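Local structure of angiotensin-converting enzyme (Anopheles gambiae, 6S1Y) at residues A[220-223]-A[224-228]; A[393-397]-A[398-402]; A[416-419]-A[420-423]; A[575-578]-A[579-582]. The protein is a zinc-dependent metallopeptidase of the angiotensin-converting enzyme family, which probably trims dipeptides from the C-terminal ends of small peptides. All blocks are in the same frame, centred on the assembly; numbering follows the deposited sequence.

Interaction 1: residues A[220-223]-A[224-228]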
loop_
_atom_site.group_PDB
_atom_site.type_symbol
_atom_site.label_atom_id
_atom_site.label_comp_id
_atom_site.label_asym_id
_atom_site.label_seq_id
_atom_site.Cartn_x
_atom_site.Cartn_y
_atom_site.Cartn_z
ATOM N N GLN A 220 -12.047 18.000 -8.917
ATOM C CA GLN A 220 -13.194 17.766 -9.779
ATOM C C GLN A 220 -13.875 16.441 -9.453
ATOM O O GLN A 220 -15.104 16.361 -9.430
ATOM C CB GLN A 220 -12.764 17.811 -11.248
ATOM C CG GLN A 220 -12.274 19.191 -11.704
ATOM C CD GLN A 220 -13.363 20.241 -11.618
ATOM O OE1 GLN A 220 -14.498 20.004 -12.022
ATOM N NE2 GLN A 220 -13.015 21.409 -11.081
ATOM N N LEU A 221 -13.107 15.386 -9.186
ATOM C CA LEU A 221 -13.711 14.075 -8.928
ATOM C C LEU A 221 -14.426 14.075 -7.592
ATOM O O LEU A 221 -15.575 13.629 -7.485
ATOM C CB LEU A 221 -12.637 12.994 -8.937
ATOM C CG LEU A 221 -13.137 11.565 -8.744
ATOM C CD1 LEU A 221 -14.154 11.181 -9.846
ATOM C CD2 LEU A 221 -11.955 10.570 -8.749
ATOM N N HIS A 222 -13.729 14.542 -6.542
ATOM C CA HIS A 222 -14.350 14.789 -5.249
ATOM C C HIS A 222 -15.666 15.534 -5.387
ATOM O O HIS A 222 -16.648 15.206 -4.714
ATOM C CB HIS A 222 -13.380 15.596 -4.388
ATOM C CG HIS A 222 -13.948 16.049 -3.087
ATOM N ND1 HIS A 222 -14.884 17.052 -2.999
ATOM C CD2 HIS A 222 -13.709 15.636 -1.822
ATOM C CE1 HIS A 222 -15.215 17.223 -1.735
ATOM N NE2 HIS A 222 -14.511 16.382 -1.000
ATOM N N ALA A 223 -15.710 16.546 -6.248
ATOM C CA ALA A 223 -16.930 17.348 -6.369
ATOM C C ALA A 223 -18.066 16.545 -6.988
ATOM O O ALA A 223 -19.227 16.697 -6.605
ATOM C CB ALA A 223 -16.644 18.593 -7.195
ATOM N N TYR A 224 -17.759 15.688 -7.958
ATOM C CA TYR A 224 -18.808 14.867 -8.561
ATOM C C TYR A 224 -19.334 13.837 -7.572
ATOM O O TYR A 224 -20.546 13.679 -7.409
ATOM C CB TYR A 224 -18.281 14.192 -9.822
ATOM C CG TYR A 224 -19.373 13.472 -10.595
ATOM C CD1 TYR A 224 -20.188 14.171 -11.464
ATOM C CD2 TYR A 224 -19.620 12.117 -10.404
ATOM C CE1 TYR A 224 -21.209 13.547 -12.149
ATOM C CE2 TYR A 224 -20.638 11.460 -11.114
ATOM C CZ TYR A 224 -21.430 12.182 -11.980
ATOM O OH TYR A 224 -22.436 11.572 -12.670
ATOM N N VAL A 225 -18.438 13.147 -6.872
ATOM C CA VAL A 225 -18.869 12.154 -5.885
ATOM C C VAL A 225 -19.760 12.805 -4.840
ATOM O O VAL A 225 -20.832 12.287 -4.499
ATOM C CB VAL A 225 -17.647 11.472 -5.237
ATOM C CG1 VAL A 225 -18.056 10.557 -4.086
ATOM C CG2 VAL A 225 -16.877 10.681 -6.284
ATOM N N ARG A 226 -19.341 13.951 -4.310
ATOM C CA ARG A 226 -20.146 14.634 -3.308
ATOM C C ARG A 226 -21.523 14.993 -3.853
ATOM O O ARG A 226 -22.537 14.826 -3.165
ATOM C CB ARG A 226 -19.410 15.874 -2.813
ATOM C CG ARG A 226 -20.218 16.807 -1.893
ATOM C CD ARG A 226 -19.354 17.927 -1.320
ATOM N NE ARG A 226 -18.877 18.856 -2.333
ATOM C CZ ARG A 226 -18.011 19.845 -2.087
ATOM N NH1 ARG A 226 -17.550 20.014 -0.869
ATOM N NH2 ARG A 226 -17.612 20.655 -3.069
ATOM N N TYR A 227 -21.587 15.479 -5.092
ATOM C CA TYR A 227 -22.877 15.796 -5.685
ATOM C C TYR A 227 -23.775 14.562 -5.744
ATOM O O TYR A 227 -24.963 14.632 -5.397
ATOM C CB TYR A 227 -22.659 16.396 -7.072
ATOM C CG TYR A 227 -23.931 16.570 -7.855
ATOM C CD1 TYR A 227 -24.435 15.539 -8.658
ATOM C CD2 TYR A 227 -24.618 17.758 -7.812
ATOM C CE1 TYR A 227 -25.614 15.703 -9.370
ATOM C CE2 TYR A 227 -25.774 17.943 -8.518
ATOM C CZ TYR A 227 -26.272 16.925 -9.286
ATOM O OH TYR A 227 -27.428 17.153 -9.952
ATOM N N LYS A 228 -23.228 13.411 -6.183
ATOM C CA LYS A 228 -24.050 12.203 -6.315
ATOM C C LYS A 228 -24.441 11.641 -4.951
ATOM O O LYS A 228 -25.562 11.161 -4.771
ATOM C CB LYS A 228 -23.319 11.130 -7.125
ATOM C CG LYS A 228 -23.006 11.514 -8.543
ATOM C CD LYS A 228 -24.267 11.676 -9.419
ATOM C CE LYS A 228 -24.520 10.438 -10.273
ATOM N NZ LYS A 228 -25.738 10.619 -11.087
HETATM O O HOH W 1 -19.887 18.966 -5.039
#
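Gln220 accepts the backbone N-H of Tyr224 through its O, and the same carbonyl also takes a bond from the side-chain amide of Asn587 on helix 577-590. One residue on, Leu221 O receives Val225 N at 3.0 Å in a nearly straight bond (175°), while Val225 CG2 rests 3.4 Å from the same Leu221 O. The side chains of Leu221 and Val225 lie on one stripe of the helix and both pack on helix 414-429. His222 supplies the main side-chain contact, and its O accepts Arg226 N. With CG anti to its backbone N (chi1 174°), the ring stands out from the helix beside Arg226, one turn on, and its CE1 lies over one face of the Arg226 guanidinium, 3.7 Å from Arg226 NH1. The two planes stand 83° apart, the ring presenting its edge. Neither group is held by this touch alone: His222 NE2 bonds to Gly468 O, whereas Arg226 gives NH1 to Gly242 O and NH2 to the carbonyls of His593 and Gly595. Ala223 closes the segment. Its O accepts Tyr227 N at 3.1 Å and also a water, which in turn accepts from Arg226 NE at 2.9 Å, so that the guanidinium is tied back to its own helix. Successive i to i+4 bonds mark the interior of the long alpha-helix 203-233, part of the largely helical fold of the angiotensin-converting enzyme family.

Interaction 2: residues A[393-397]-A[398-402]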
loop_
_atom_site.group_PDB
_atom_site.type_symbol
_atom_site.label_atom_id
_atom_site.label_comp_id
_atom_site.label_asym_id
_atom_site.label_seq_id
_atom_site.Cartn_x
_atom_site.Cartn_y
_atom_site.Cartn_z
ATOM N N LEU A 393 -3.556 -2.862 -13.446
ATOM C CA LEU A 393 -3.989 -1.911 -14.477
ATOM C C LEU A 393 -4.424 -2.624 -15.759
ATOM O O LEU A 393 -5.418 -2.239 -16.375
ATOM C CB LEU A 393 -2.880 -0.897 -14.777
ATOM C CG LEU A 393 -2.713 0.207 -13.719
ATOM C CD1 LEU A 393 -1.503 1.088 -13.997
ATOM C CD2 LEU A 393 -3.939 1.082 -13.646
ATOM N N SER A 394 -3.689 -3.660 -16.187
ATOM C CA SER A 394 -4.102 -4.410 -17.372
ATOM C C SER A 394 -5.350 -5.237 -17.080
ATOM O O SER A 394 -6.288 -5.262 -17.888
ATOM C CB SER A 394 -2.973 -5.329 -17.866
ATOM O OG SER A 394 -1.933 -4.614 -18.522
ATOM N N VAL A 395 -5.374 -5.911 -15.922
ATOM C CA VAL A 395 -6.488 -6.782 -15.576
ATOM C C VAL A 395 -7.788 -6.008 -15.509
ATOM O O VAL A 395 -8.868 -6.572 -15.718
ATOM C CB VAL A 395 -6.228 -7.487 -14.229
ATOM C CG1 VAL A 395 -7.496 -8.159 -13.775
ATOM C CG2 VAL A 395 -5.124 -8.502 -14.344
ATOM N N SER A 396 -7.717 -4.710 -15.194
ATOM C CA SER A 396 -8.933 -3.947 -14.988
ATOM C C SER A 396 -9.607 -3.560 -16.296
ATOM O O SER A 396 -10.799 -3.244 -16.282
ATOM C CB SER A 396 -8.626 -2.703 -14.160
ATOM O OG SER A 396 -7.877 -1.753 -14.905
ATOM N N THR A 397 -8.896 -3.614 -17.415
ATOM C CA THR A 397 -9.468 -3.179 -18.678
ATOM C C THR A 397 -10.632 -4.073 -19.091
ATOM O O THR A 397 -10.635 -5.280 -18.816
ATOM C CB THR A 397 -8.429 -3.203 -19.790
ATOM O OG1 THR A 397 -7.972 -4.548 -19.968
ATOM C CG2 THR A 397 -7.268 -2.292 -19.458
ATOM N N PRO A 398 -11.644 -3.502 -19.749
ATOM C CA PRO A 398 -12.667 -4.346 -20.376
ATOM C C PRO A 398 -12.080 -5.397 -21.304
ATOM O O PRO A 398 -12.539 -6.541 -21.307
ATOM C CB PRO A 398 -13.535 -3.330 -21.127
ATOM C CG PRO A 398 -13.364 -2.070 -20.386
ATOM C CD PRO A 398 -11.922 -2.065 -19.927
ATOM N N LYS A 399 -11.052 -5.044 -22.076
ATOM C CA LYS A 399 -10.398 -6.007 -22.960
ATOM C C LYS A 399 -10.032 -7.293 -22.217
ATOM O O LYS A 399 -10.460 -8.386 -22.597
ATOM C CB LYS A 399 -9.154 -5.351 -23.566
ATOM C CG LYS A 399 -8.291 -6.253 -24.399
ATOM C CD LYS A 399 -7.023 -5.513 -24.838
ATOM C CE LYS A 399 -7.340 -4.394 -25.826
ATOM N NZ LYS A 399 -6.164 -3.499 -26.038
ATOM N N HIS A 400 -9.250 -7.177 -21.139
ATOM C CA HIS A 400 -8.779 -8.366 -20.435
ATOM C C HIS A 400 -9.926 -9.125 -19.780
ATOM O O HIS A 400 -9.992 -10.363 -19.857
ATOM C CB HIS A 400 -7.741 -7.972 -19.387
ATOM C CG HIS A 400 -7.065 -9.140 -18.743
ATOM N ND1 HIS A 400 -5.921 -9.712 -19.259
ATOM C CD2 HIS A 400 -7.383 -9.860 -17.639
ATOM C CE1 HIS A 400 -5.558 -10.731 -18.496
ATOM N NE2 HIS A 400 -6.430 -10.843 -17.510
ATOM N N LEU A 401 -10.836 -8.411 -19.123
ATOM C CA LEU A 401 -11.937 -9.085 -18.446
ATOM C C LEU A 401 -12.810 -9.842 -19.432
ATOM O O LEU A 401 -13.446 -10.831 -19.063
ATOM C CB LEU A 401 -12.769 -8.066 -17.677
ATOM C CG LEU A 401 -11.976 -7.282 -16.624
ATOM C CD1 LEU A 401 -12.734 -6.045 -16.173
ATOM C CD2 LEU A 401 -11.632 -8.214 -15.444
ATOM N N LYS A 402 -12.881 -9.372 -20.680
ATOM C CA LYS A 402 -13.606 -10.119 -21.707
ATOM C C LYS A 402 -12.836 -11.379 -22.096
ATOM O O LYS A 402 -13.403 -12.475 -22.125
ATOM C CB LYS A 402 -13.876 -9.221 -22.918
ATOM C CG LYS A 402 -15.124 -8.348 -22.761
ATOM C CD LYS A 402 -15.616 -7.772 -24.091
ATOM C CE LYS A 402 -14.956 -6.441 -24.416
ATOM N NZ LYS A 402 -14.858 -6.209 -25.893
#
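Thr397 turns its OG1 between its backbone N and carbonyl carbon (chi1 62°), and there the hydroxyl meets His400 N at the start of helix 398-403. His400 swings its CG anti to its own N (chi1 -172°), which lays the imidazole back beside the preceding turn, with CD2 3.8 Å from Val395 CA and CB 3.4 Å from Ser394 O. Thr397 is the N-cap: OG1 accepts His400 N at 3.1 Å (166°) and donates to Ser394 O at 2.8 Å. Ser394 O also receives Thr397 N. Leu401 N bonds to Thr397 O at 3.2 Å, and Leu401 CD2 folds back to 3.2 Å from Val395 O. Beyond the turn, His400 ND1 is hydrogen-bonded to Asp531, Tyr533 meets the imidazole edge-to-face, and Lys399 NZ bonds to Asn529 O and forms a salt bridge with Glu517. Val395 meanwhile packs on Phe353 and His356 of helix 349-368, the helix that carries both zinc-binding histidines. Because one hydroxyl donates to the last turn of helix 381-395 and accepts from the first turn of the next, Thr397 couples the two helix ends chemically, and the Asp531 carboxylate would probably favour a proton on His400 ND1.

Interaction 3: residues A[416-419]-A[420-423]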
loop_
_atom_site.group_PDB
_atom_site.type_symbol
_atom_site.label_atom_id
_atom_site.label_comp_id
_atom_site.label_asym_id
_atom_site.label_seq_id
_atom_site.Cartn_x
_atom_site.Cartn_y
_atom_site.Cartn_z
ATOM N N VAL A 416 -20.189 4.152 -21.715
ATOM C CA VAL A 416 -19.486 3.028 -21.118
ATOM C C VAL A 416 -18.049 3.431 -20.812
ATOM O O VAL A 416 -17.505 3.103 -19.750
ATOM C CB VAL A 416 -19.568 1.794 -22.037
ATOM C CG1 VAL A 416 -18.817 0.630 -21.430
ATOM C CG2 VAL A 416 -21.026 1.422 -22.275
ATOM N N LYS A 417 -17.430 4.194 -21.701
ATOM C CA LYS A 417 -16.056 4.598 -21.434
ATOM C C LYS A 417 -15.963 5.563 -20.245
ATOM O O LYS A 417 -14.997 5.478 -19.467
ATOM C CB LYS A 417 -15.444 5.177 -22.700
ATOM C CG LYS A 417 -14.853 4.078 -23.571
ATOM C CD LYS A 417 -14.695 4.492 -25.025
ATOM C CE LYS A 417 -13.890 5.767 -25.186
ATOM N NZ LYS A 417 -13.390 5.903 -26.602
ATOM N N ILE A 418 -16.954 6.443 -20.054
ATOM C CA ILE A 418 -16.960 7.308 -18.873
ATOM C C ILE A 418 -17.135 6.474 -17.598
ATOM O O ILE A 418 -16.391 6.643 -16.628
ATOM C CB ILE A 418 -18.054 8.389 -19.010
ATOM C CG1 ILE A 418 -17.814 9.272 -20.254
ATOM C CG2 ILE A 418 -18.109 9.266 -17.784
ATOM C CD1 ILE A 418 -16.502 10.025 -20.250
ATOM N N ASN A 419 -18.105 5.545 -17.583
ATOM C CA ASN A 419 -18.250 4.663 -16.428
ATOM C C ASN A 419 -16.922 3.993 -16.084
ATOM O O ASN A 419 -16.584 3.823 -14.902
ATOM C CB ASN A 419 -19.289 3.565 -16.662
ATOM C CG ASN A 419 -20.716 4.055 -16.551
ATOM O OD1 ASN A 419 -20.981 5.111 -15.971
ATOM N ND2 ASN A 419 -21.654 3.286 -17.102
ATOM N N GLN A 420 -16.171 3.589 -17.110
ATOM C CA GLN A 420 -14.880 2.940 -16.913
ATOM C C GLN A 420 -13.855 3.905 -16.338
ATOM O O GLN A 420 -13.210 3.608 -15.324
ATOM C CB GLN A 420 -14.398 2.369 -18.253
ATOM C CG GLN A 420 -13.006 1.744 -18.220
ATOM C CD GLN A 420 -12.432 1.506 -19.614
ATOM O OE1 GLN A 420 -13.140 1.583 -20.630
ATOM N NE2 GLN A 420 -11.138 1.221 -19.668
ATOM N N PHE A 421 -13.685 5.070 -16.972
ATOM C CA PHE A 421 -12.757 6.076 -16.452
ATOM C C PHE A 421 -13.126 6.479 -15.025
ATOM O O PHE A 421 -12.253 6.714 -14.175
ATOM C CB PHE A 421 -12.765 7.328 -17.346
ATOM C CG PHE A 421 -12.394 7.082 -18.788
ATOM C CD1 PHE A 421 -11.617 5.991 -19.169
ATOM C CD2 PHE A 421 -12.836 7.953 -19.773
ATOM C CE1 PHE A 421 -11.294 5.768 -20.533
ATOM C CE2 PHE A 421 -12.515 7.751 -21.130
ATOM C CZ PHE A 421 -11.740 6.664 -21.508
ATOM N N TYR A 422 -14.424 6.610 -14.758
ATOM C CA TYR A 422 -14.887 7.001 -13.435
ATOM C C TYR A 422 -14.483 5.970 -12.398
ATOM O O TYR A 422 -13.862 6.304 -11.383
ATOM C CB TYR A 422 -16.399 7.172 -13.457
ATOM C CG TYR A 422 -16.986 7.568 -12.148
ATOM C CD1 TYR A 422 -16.813 8.876 -11.652
ATOM C CD2 TYR A 422 -17.713 6.657 -11.379
ATOM C CE1 TYR A 422 -17.353 9.257 -10.433
ATOM C CE2 TYR A 422 -18.277 7.036 -10.165
ATOM C CZ TYR A 422 -18.084 8.337 -9.695
ATOM O OH TYR A 422 -18.614 8.730 -8.499
ATOM N N ARG A 423 -14.827 4.708 -12.634
ATOM C CA ARG A 423 -14.413 3.661 -11.717
ATOM C C ARG A 423 -12.917 3.742 -11.444
ATOM O O ARG A 423 -12.484 3.691 -10.285
ATOM C CB ARG A 423 -14.776 2.281 -12.276
ATOM C CG ARG A 423 -14.209 1.135 -11.405
ATOM C CD ARG A 423 -14.742 -0.236 -11.788
ATOM N NE ARG A 423 -16.106 -0.410 -11.302
ATOM C CZ ARG A 423 -16.414 -0.783 -10.061
ATOM N NH1 ARG A 423 -15.458 -1.051 -9.184
ATOM N NH2 ARG A 423 -17.688 -0.900 -9.707
#
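Phe421 lays one face of its phenyl ring over the backbone carbonyl of Lys417, one helical turn earlier. Lys417 O is 3.1 Å from Phe421 CG, nearer the ring's rim than its middle, and the same oxygen accepts Phe421 N at 2.8 Å in an almost linear bond (173°). The ring is folded back along the helix because its CG stands anti to the carbonyl carbon (chi1 -59°). Ile418 adds apolar packing, its CD1 lying 4.2 Å from Phe421 CD2. This is the close side of the contact. It faces helix 577-590, where Pro578 and Leu579 touch Phe421 and Trp582 touches Ile418. Tyr422 is buried: its N bonds to Ile418 O at 2.7 Å, its CB is 3.2 Å from that oxygen, and its ring leaves the turn to pack on Leu221 and Val225 of helix 203-233, with OH bonded to Thr264. Buried Asn419 is held by its amide, which binds Thr265 as well as the carbonyls of Phe267 and Lys271.

Packing is looser where Lys417 and Gln420, both partly exposed, run past one another. Lys417 CG and Gln420 OE1 come no closer than 4.2 Å, and no side-chain hydrogen bond joins them. Lys417 bends at its third torsion (55°) and carries NZ away to a salt bridge with Glu414, while Arg423 likewise leads off to Asp262. The i to i+4 bonds are those of an alpha-helix, whose Ile418, Phe421 and Tyr422 pack against helices 203-233 and 577-590 in the family's mostly helical fold.

Interaction 4: residues A[575-578]-A[579-582]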
loop_
_atom_site.group_PDB
_atom_site.type_symbol
_atom_site.label_atom_id
_atom_site.label_comp_id
_atom_site.label_asym_id
_atom_site.label_seq_id
_atom_site.Cartn_x
_atom_site.Cartn_y
_atom_site.Cartn_z
ATOM N N TYR A 575 -3.266 9.324 -18.097
ATOM C CA TYR A 575 -4.218 8.235 -17.912
ATOM C C TYR A 575 -5.600 8.774 -17.582
ATOM O O TYR A 575 -6.612 8.309 -18.125
ATOM C CB TYR A 575 -3.712 7.311 -16.792
ATOM C CG TYR A 575 -4.535 6.070 -16.552
ATOM C CD1 TYR A 575 -5.639 6.104 -15.707
ATOM C CD2 TYR A 575 -4.187 4.862 -17.131
ATOM C CE1 TYR A 575 -6.395 4.972 -15.462
ATOM C CE2 TYR A 575 -4.944 3.707 -16.902
ATOM C CZ TYR A 575 -6.050 3.777 -16.055
ATOM O OH TYR A 575 -6.812 2.674 -15.802
ATOM N N PHE A 576 -5.652 9.763 -16.690
ATOM C CA PHE A 576 -6.900 10.357 -16.232
ATOM C C PHE A 576 -7.269 11.649 -16.960
ATOM O O PHE A 576 -8.129 12.384 -16.478
ATOM C CB PHE A 576 -6.838 10.646 -14.728
ATOM C CG PHE A 576 -6.868 9.421 -13.890
ATOM C CD1 PHE A 576 -7.996 8.642 -13.834
ATOM C CD2 PHE A 576 -5.745 9.021 -13.185
ATOM C CE1 PHE A 576 -8.006 7.495 -13.084
ATOM C CE2 PHE A 576 -5.758 7.864 -12.436
ATOM C CZ PHE A 576 -6.875 7.113 -12.382
ATOM N N ASP A 577 -6.651 11.954 -18.100
ATOM C CA ASP A 577 -7.059 13.216 -18.715
ATOM C C ASP A 577 -8.473 13.129 -19.288
ATOM O O ASP A 577 -9.225 14.096 -19.167
ATOM C CB ASP A 577 -6.088 13.671 -19.806
ATOM C CG ASP A 577 -6.442 15.064 -20.344
ATOM O OD1 ASP A 577 -6.243 16.078 -19.624
ATOM O OD2 ASP A 577 -6.985 15.129 -21.468
ATOM N N PRO A 578 -8.874 12.028 -19.937
ATOM C CA PRO A 578 -10.259 11.982 -20.447
ATOM C C PRO A 578 -11.295 12.119 -19.336
ATOM O O PRO A 578 -12.326 12.784 -19.518
ATOM C CB PRO A 578 -10.333 10.619 -21.156
ATOM C CG PRO A 578 -8.893 10.287 -21.506
ATOM C CD PRO A 578 -8.078 10.854 -20.364
ATOM N N LEU A 579 -11.037 11.529 -18.170
ATOM C CA LEU A 579 -11.952 11.704 -17.053
ATOM C C LEU A 579 -11.960 13.158 -16.590
ATOM O O LEU A 579 -13.026 13.740 -16.356
ATOM C CB LEU A 579 -11.565 10.780 -15.898
ATOM C CG LEU A 579 -12.402 10.941 -14.621
ATOM C CD1 LEU A 579 -13.853 10.531 -14.914
ATOM C CD2 LEU A 579 -11.837 10.131 -13.445
ATOM N N TYR A 580 -10.771 13.756 -16.458
ATOM C CA TYR A 580 -10.659 15.151 -16.033
ATOM C C TYR A 580 -11.462 16.076 -16.933
ATOM O O TYR A 580 -12.147 16.978 -16.432
ATOM C CB TYR A 580 -9.190 15.573 -16.039
ATOM C CG TYR A 580 -8.912 16.993 -15.592
ATOM C CD1 TYR A 580 -9.518 17.521 -14.465
ATOM C CD2 TYR A 580 -7.991 17.799 -16.276
ATOM C CE1 TYR A 580 -9.241 18.822 -14.033
ATOM C CE2 TYR A 580 -7.702 19.108 -15.841
ATOM C CZ TYR A 580 -8.330 19.610 -14.720
ATOM O OH TYR A 580 -8.055 20.905 -14.299
ATOM N N GLN A 581 -11.372 15.891 -18.258
ATOM C CA GLN A 581 -12.103 16.759 -19.178
ATOM C C GLN A 581 -13.605 16.573 -19.008
ATOM O O GLN A 581 -14.366 17.539 -19.054
ATOM C CB GLN A 581 -11.702 16.498 -20.626
ATOM C CG GLN A 581 -10.235 16.683 -20.927
ATOM C CD GLN A 581 -9.717 18.091 -20.579
ATOM O OE1 GLN A 581 -10.420 19.094 -20.743
ATOM N NE2 GLN A 581 -8.488 18.157 -20.086
ATOM N N TRP A 582 -14.048 15.343 -18.780
ATOM C CA TRP A 582 -15.475 15.105 -18.643
ATOM C C TRP A 582 -16.007 15.726 -17.358
ATOM O O TRP A 582 -17.057 16.367 -17.364
ATOM C CB TRP A 582 -15.769 13.609 -18.688
ATOM C CG TRP A 582 -17.219 13.328 -18.737
ATOM C CD1 TRP A 582 -18.018 13.305 -19.842
ATOM C CD2 TRP A 582 -18.069 13.048 -17.619
ATOM N NE1 TRP A 582 -19.305 12.997 -19.483
ATOM C CE2 TRP A 582 -19.363 12.851 -18.120
ATOM C CE3 TRP A 582 -17.851 12.927 -16.252
ATOM C CZ2 TRP A 582 -20.442 12.546 -17.295
ATOM C CZ3 TRP A 582 -18.916 12.613 -15.442
ATOM C CH2 TRP A 582 -20.195 12.423 -15.966
HETATM O O HOH W 2 -9.447 8.949 -17.851
#
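Phe576 occupies the N-cap position of the alpha-helix 577-590, at a helix-to-helix junction: helix 570-575 ends just before it. Its carbonyl accepts Tyr580 N at 3.0 Å, the first i to i+4 bond of the new helix. The next two follow in order, Gln581 N to Asp577 O at 2.9 Å and the longer Trp582 N to Pro578 O at 3.2 Å. In the first turn Pro578 has no N-H to place, and the N-H of Leu579 is satisfied by a water, 3.0 Å from Leu579 N, which in turn donates a hydrogen bond to Tyr575 O. The water thus bridges the end of one helix to the start of the next, and Tyr575 O gains a second donor from the side chain of Asn528. Apolar packing seals the turn beneath: Leu579 CD2 lies 4.1 Å from Phe576 CD1, the two side chains running side by side. On the outer surface the carboxylate of Asp577 meets the amide of Gln581. The Gln581 chain is bent at its second torsion (-57°), which curls the amide back over the turn, and its plane is inclined 44° to that of the carboxylate. Gln581 NE2 donates to Asp577 OD1 at 3.1 Å, arriving on the syn side of the oxygen, 30° out of the carboxylate plane.

Overall arrangement
Interactions 1, 3 and 4 form one helical cluster, each touching the other two. Tyr422 of interaction 3 reaches interaction 1, its OH 3.4 Å from Val225 CG2, and Phe421 CE2 lies 3.6 Å from Pro578 CB of interaction 4; the centres of interactions 3 and 4 are about 10 Å apart. Interactions 1 and 4 meet through Gln220 and Tyr580. Interaction 2 joins the cluster through Pro398 CD, 3.4 Å from Gln420 NE2, and through Leu393 CD2, 3.9 Å from Tyr575 OH of interaction 4, but stays about 13 Å from interaction 1 between nearest atoms. It has a direct link to the active site through helix 381-395, which carries the zinc ligand Glu385.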